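Probable transcriptional regulator (Pseudomonas aeruginosa, PDB 2NNN) probably binds DNA as a dimeric winged helix-turn-helix transcription factor of the MarR family. Local coordinates at residues T68-G71 against V72-L76; I16-Q19 against A20-Y24. All blocks are in the same frame, centred on the assembly; numbering follows the deposited sequence.

Both contacts are local, each made between successive turns of one helix. Contact 1 lies on helix 66-78 in the winged helix-turn-helix part of the chain; contact 2 lies on helix 13-31, where the second subunit packs against it. Their centres are about 23 Å apart, and their nearest atoms about 12 Å, so they do not touch. Each mixes buried and more exposed residues. In contact 1 the valines and Ile69 face the core, while on the outer side Lys70 and Glu74 form a long salt bridge and Arg75 turns back onto a backbone carbonyl. In contact 2 the backbone bonds are similar, but the two arginines find their strongest partners outside it: Arg18 in the second subunit, Arg23 in helix 100-121.

Contact 1. Residues T68-G71 against V72-L76; sequences TIKG and VVERL
Thr68 to Gly71 meet Val72 to Arg75, each one turn further along helix 66-78, which by its place in the MarR winged helix-turn-helix is probably the DNA recognition helix. The backbone bonds are those of a regular alpha-helix: Val72 N, Val73 N, Glu74 N and Arg75 N each donate to the carbonyl four residues back, the shortest being Val73 N to Ile69 O at 2.9 Å.

The apolar contacts lie on the inner side. Ile69 CG1 swings back beside its own carbonyl carbon (chi1 -165°) and meets Val73 CG2 at 4.0 Å, while Ile69 CD1 comes within 4.4 Å of Val72 CG1. Leu58 of helix 55-61 touches both Ile69 and Val73, and Val72 packs on Thr39 and Ala43 of helix 38-50, so this face packs into the core of the winged-helix domain.

The charged contacts lie outside. Lys70 NZ and Glu74 OE2 form a long salt bridge of 3.8 Å, and the aliphatic part of the lysine also runs past the carboxylate, with Lys70 CE 3.5 Å from Glu74 OE2. Glu74 also touches Arg84 of strand 82-87.

Arg75 folds back at chi3 (-61°), which gives Gly71 O a second grip: Arg75 N and Arg75 NE, each 3.0 Å from Gly71 O, approach from opposite faces of the carbonyl plane.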
loop_
_atom_site.group_PDB
_atom_site.type_symbol
_atom_site.label_atom_id
_atom_site.label_comp_id
_atom_site.label_asym_id
_atom_site.label_seq_id
_atom_site.Cartn_x
_atom_site.Cartn_y
_atom_site.Cartn_z
ATOM N N THR A 68 -11.073 -4.151 9.576
ATOM C CA THR A 68 -10.710 -4.534 8.213
ATOM C C THR A 68 -11.082 -5.978 7.901
ATOM O O THR A 68 -11.727 -6.231 6.894
ATOM C CB THR A 68 -9.206 -4.304 7.929
ATOM O OG1 THR A 68 -8.851 -2.981 8.328
ATOM C CG2 THR A 68 -8.889 -4.463 6.440
ATOM N N ILE A 69 -10.683 -6.922 8.756
ATOM C CA ILE A 69 -11.020 -8.320 8.532
ATOM C C ILE A 69 -12.514 -8.556 8.632
ATOM O O ILE A 69 -13.050 -9.392 7.911
ATOM C CB ILE A 69 -10.232 -9.309 9.431
ATOM C CG1 ILE A 69 -10.364 -10.739 8.891
ATOM C CG2 ILE A 69 -10.678 -9.231 10.889
ATOM C CD1 ILE A 69 -9.643 -10.983 7.575
ATOM N N LYS A 70 -13.181 -7.812 9.514
ATOM C CA LYS A 70 -14.631 -7.885 9.659
ATOM C C LYS A 70 -15.317 -7.752 8.298
ATOM O O LYS A 70 -16.185 -8.549 7.953
ATOM C CB LYS A 70 -15.123 -6.781 10.589
ATOM C CG LYS A 70 -16.574 -6.941 11.019
ATOM C CD LYS A 70 -17.022 -5.794 11.922
ATOM C CE LYS A 70 -18.540 -5.753 12.050
ATOM N NZ LYS A 70 -19.043 -6.718 13.075
ATOM N N GLY A 71 -14.899 -6.754 7.524
ATOM C CA GLY A 71 -15.576 -6.402 6.289
ATOM C C GLY A 71 -15.118 -7.234 5.103
ATOM O O GLY A 71 -15.888 -7.455 4.163
ATOM N N VAL A 72 -13.867 -7.680 5.127
ATOM C CA VAL A 72 -13.406 -8.634 4.137
ATOM C C VAL A 72 -14.217 -9.929 4.269
ATOM O O VAL A 72 -14.722 -10.451 3.267
ATOM C CB VAL A 72 -11.883 -8.907 4.259
ATOM C CG1 VAL A 72 -11.517 -10.267 3.664
ATOM C CG2 VAL A 72 -11.095 -7.792 3.614
ATOM N N VAL A 73 -14.353 -10.434 5.500
ATOM C CA VAL A 73 -15.095 -11.677 5.742
ATOM C C VAL A 73 -16.579 -11.523 5.380
ATOM O O VAL A 73 -17.184 -12.441 4.831
ATOM C CB VAL A 73 -14.918 -12.199 7.192
ATOM C CG1 VAL A 73 -15.914 -13.318 7.502
ATOM C CG2 VAL A 73 -13.506 -12.705 7.408
ATOM N N GLU A 74 -17.146 -10.355 5.662
ATOM C CA GLU A 74 -18.535 -10.081 5.289
ATOM C C GLU A 74 -18.750 -10.033 3.774
ATOM O O GLU A 74 -19.722 -10.594 3.275
ATOM C CB GLU A 74 -19.061 -8.820 5.982
ATOM C CG GLU A 74 -19.411 -9.060 7.451
ATOM C CD GLU A 74 -19.598 -7.778 8.263
ATOM O OE1 GLU A 74 -19.597 -6.673 7.667
ATOM O OE2 GLU A 74 -19.752 -7.877 9.511
ATOM N N ARG A 75 -17.832 -9.395 3.047
ATOM C CA ARG A 75 -17.872 -9.386 1.583
ATOM C C ARG A 75 -17.619 -10.770 0.981
ATOM O O ARG A 75 -18.206 -11.126 -0.031
ATOM C CB ARG A 75 -16.903 -8.354 1.011
ATOM C CG ARG A 75 -17.345 -6.911 1.265
ATOM C CD ARG A 75 -16.287 -5.898 0.848
ATOM N NE ARG A 75 -15.031 -6.069 1.588
ATOM C CZ ARG A 75 -13.886 -5.462 1.282
ATOM N NH1 ARG A 75 -13.813 -4.637 0.239
ATOM N NH2 ARG A 75 -12.805 -5.689 2.011
ATOM N N LEU A 76 -16.751 -11.547 1.620
ATOM C CA LEU A 76 -16.538 -12.948 1.272
ATOM C C LEU A 76 -17.803 -13.781 1.567
ATOM O O LEU A 76 -18.051 -14.803 0.921
ATOM C CB LEU A 76 -15.345 -13.480 2.066
ATOM C CG LEU A 76 -14.097 -14.085 1.405
ATOM C CD1 LEU A 76 -13.653 -13.332 0.166
ATOM C CD2 LEU A 76 -12.949 -14.171 2.409
#

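Contact 2. Residues I16-Q19 against A20-Y24; sequences ILRQ and ANQRY
Ala20 sits one turn after Ile16 on helix 13-31, the long N-terminal helix of this MarR-type fold, part of which lies against the second subunit. Ala20 N donates to Ile16 O at 3.0 Å in an almost straight bond (N-H...O 177°), with the donor nearly along the C=O axis. Its methyl lies close by, Ala20 CB 3.6 Å from Ile16 O, on a buried part of the helix. Leu17 O takes the next backbone bond, from Asn21 N. The side chains of Leu17 and Asn21 are also packed across the dimer interface, Leu17 against Asn21 of the second subunit and Asn21 against Leu17 of that subunit.

Arg18 carries the side-chain part of the contact, with Gln22 as its neighbour one turn on. The two side chains run side by side and point the same way. The bend at chi3 of Arg18 (69°) brings the guanidinium alongside the end of Gln22, with its edge toward the amide and the two planes 29° apart. The arginine's strongest polar partner is across the interface, where Arg18 NH2 donates to Thr62 O of the second subunit. Beneath these two side chains Gln22 N reaches Arg18 O at 2.8 Å, and Gln22 CG rests 3.6 Å from that same oxygen.

Gln19 is involved chiefly through its backbone carbonyl. The side chain of Arg23 then runs on, extended as far as NE, to hydrogen-bond through NH1 with Ala120 O of helix 100-121, tying the two helices of this subunit together. At its root, Arg23 N donates to Gln19 O at 2.9 Å, and Arg23 CB lies 3.6 Å from Gln19 O.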
loop_
_atom_site.group_PDB
_atom_site.type_symbol
_atom_site.label_atom_id
_atom_site.label_comp_id
_atom_site.label_asym_id
_atom_site.label_seq_id
_atom_site.Cartn_x
_atom_site.Cartn_y
_atom_site.Cartn_z
ATOM N N ILE A 16 8.251 4.789 -2.959
ATOM C CA ILE A 16 8.597 3.593 -3.721
ATOM C C ILE A 16 7.697 2.416 -3.333
ATOM O O ILE A 16 7.128 1.770 -4.192
ATOM C CB ILE A 16 10.098 3.236 -3.517
ATOM C CG1 ILE A 16 10.997 4.408 -3.977
ATOM C CG2 ILE A 16 10.461 1.923 -4.231
ATOM C CD1 ILE A 16 12.496 4.158 -3.812
ATOM N N LEU A 17 7.552 2.163 -2.030
ATOM C CA LEU A 17 6.653 1.103 -1.543
ATOM C C LEU A 17 5.230 1.274 -2.026
ATOM O O LEU A 17 4.616 0.312 -2.446
ATOM C CB LEU A 17 6.669 1.004 -0.017
ATOM C CG LEU A 17 7.909 0.386 0.603
ATOM C CD1 LEU A 17 7.821 0.510 2.133
ATOM C CD2 LEU A 17 8.054 -1.051 0.140
ATOM N N ARG A 18 4.720 2.499 -1.983
ATOM C CA ARG A 18 3.361 2.793 -2.449
ATOM C C ARG A 18 3.193 2.480 -3.932
ATOM O O ARG A 18 2.204 1.870 -4.340
ATOM C CB ARG A 18 2.984 4.254 -2.165
ATOM C CG ARG A 18 1.627 4.623 -2.752
ATOM C CD ARG A 18 0.995 5.856 -2.123
ATOM N NE ARG A 18 1.662 7.141 -2.403
ATOM C CZ ARG A 18 1.673 7.783 -3.576
ATOM N NH1 ARG A 18 1.099 7.254 -4.649
ATOM N NH2 ARG A 18 2.283 8.963 -3.678
ATOM N N GLN A 19 4.166 2.892 -4.736
ATOM C CA GLN A 19 4.119 2.655 -6.185
ATOM C C GLN A 19 4.156 1.183 -6.563
ATOM O O GLN A 19 3.399 0.758 -7.426
ATOM C CB GLN A 19 5.271 3.372 -6.865
ATOM C CG GLN A 19 5.111 4.866 -6.885
ATOM C CD GLN A 19 6.336 5.515 -7.406
ATOM O OE1 GLN A 19 7.314 5.710 -6.687
ATOM N NE2 GLN A 19 6.316 5.832 -8.661
ATOM N N ALA A 20 5.062 0.426 -5.933
ATOM C CA ALA A 20 5.128 -1.037 -6.076
ATOM C C ALA A 20 3.792 -1.675 -5.668
ATOM O O ALA A 20 3.289 -2.590 -6.332
ATOM C CB ALA A 20 6.263 -1.590 -5.241
ATOM N N ASN A 21 3.220 -1.169 -4.580
ATOM C CA ASN A 21 1.907 -1.588 -4.120
ATOM C C ASN A 21 0.816 -1.299 -5.153
ATOM O O ASN A 21 0.020 -2.182 -5.461
ATOM C CB ASN A 21 1.588 -0.930 -2.777
ATOM C CG ASN A 21 0.932 -1.880 -1.789
ATOM O OD1 ASN A 21 -0.157 -1.597 -1.291
ATOM N ND2 ASN A 21 1.581 -2.982 -1.478
ATOM N N GLN A 22 0.786 -0.075 -5.686
ATOM C CA GLN A 22 -0.154 0.317 -6.757
ATOM C C GLN A 22 -0.028 -0.521 -8.028
ATOM O O GLN A 22 -1.044 -0.885 -8.626
ATOM C CB GLN A 22 -0.010 1.802 -7.122
ATOM C CG GLN A 22 -0.761 2.758 -6.199
ATOM C CD GLN A 22 -0.516 4.218 -6.533
ATOM O OE1 GLN A 22 -0.318 4.603 -7.706
ATOM N NE2 GLN A 22 -0.517 5.042 -5.510
ATOM N N ARG A 23 1.200 -0.821 -8.445
ATOM C CA ARG A 23 1.425 -1.686 -9.620
ATOM C C ARG A 23 0.879 -3.087 -9.358
ATOM O O ARG A 23 0.207 -3.674 -10.211
ATOM C CB ARG A 23 2.913 -1.769 -9.991
ATOM C CG ARG A 23 3.224 -2.874 -11.008
ATOM C CD ARG A 23 4.596 -2.703 -11.611
ATOM N NE ARG A 23 5.012 -3.835 -12.434
ATOM C CZ ARG A 23 5.580 -4.956 -11.992
ATOM N NH1 ARG A 23 5.784 -5.166 -10.693
ATOM N NH2 ARG A 23 5.918 -5.899 -12.870
ATOM N N TYR A 24 1.157 -3.611 -8.168
ATOM C CA TYR A 24 0.675 -4.935 -7.806
ATOM C C TYR A 24 -0.846 -4.965 -7.861
ATOM O O TYR A 24 -1.436 -5.879 -8.444
ATOM C CB TYR A 24 1.207 -5.404 -6.433
ATOM C CG TYR A 24 0.758 -6.812 -6.165
ATOM C CD1 TYR A 24 1.499 -7.898 -6.645
ATOM C CD2 TYR A 24 -0.450 -7.071 -5.494
ATOM C CE1 TYR A 24 1.073 -9.193 -6.441
ATOM C CE2 TYR A 24 -0.880 -8.365 -5.289
ATOM C CZ TYR A 24 -0.108 -9.419 -5.772
ATOM O OH TYR A 24 -0.528 -10.711 -5.583
#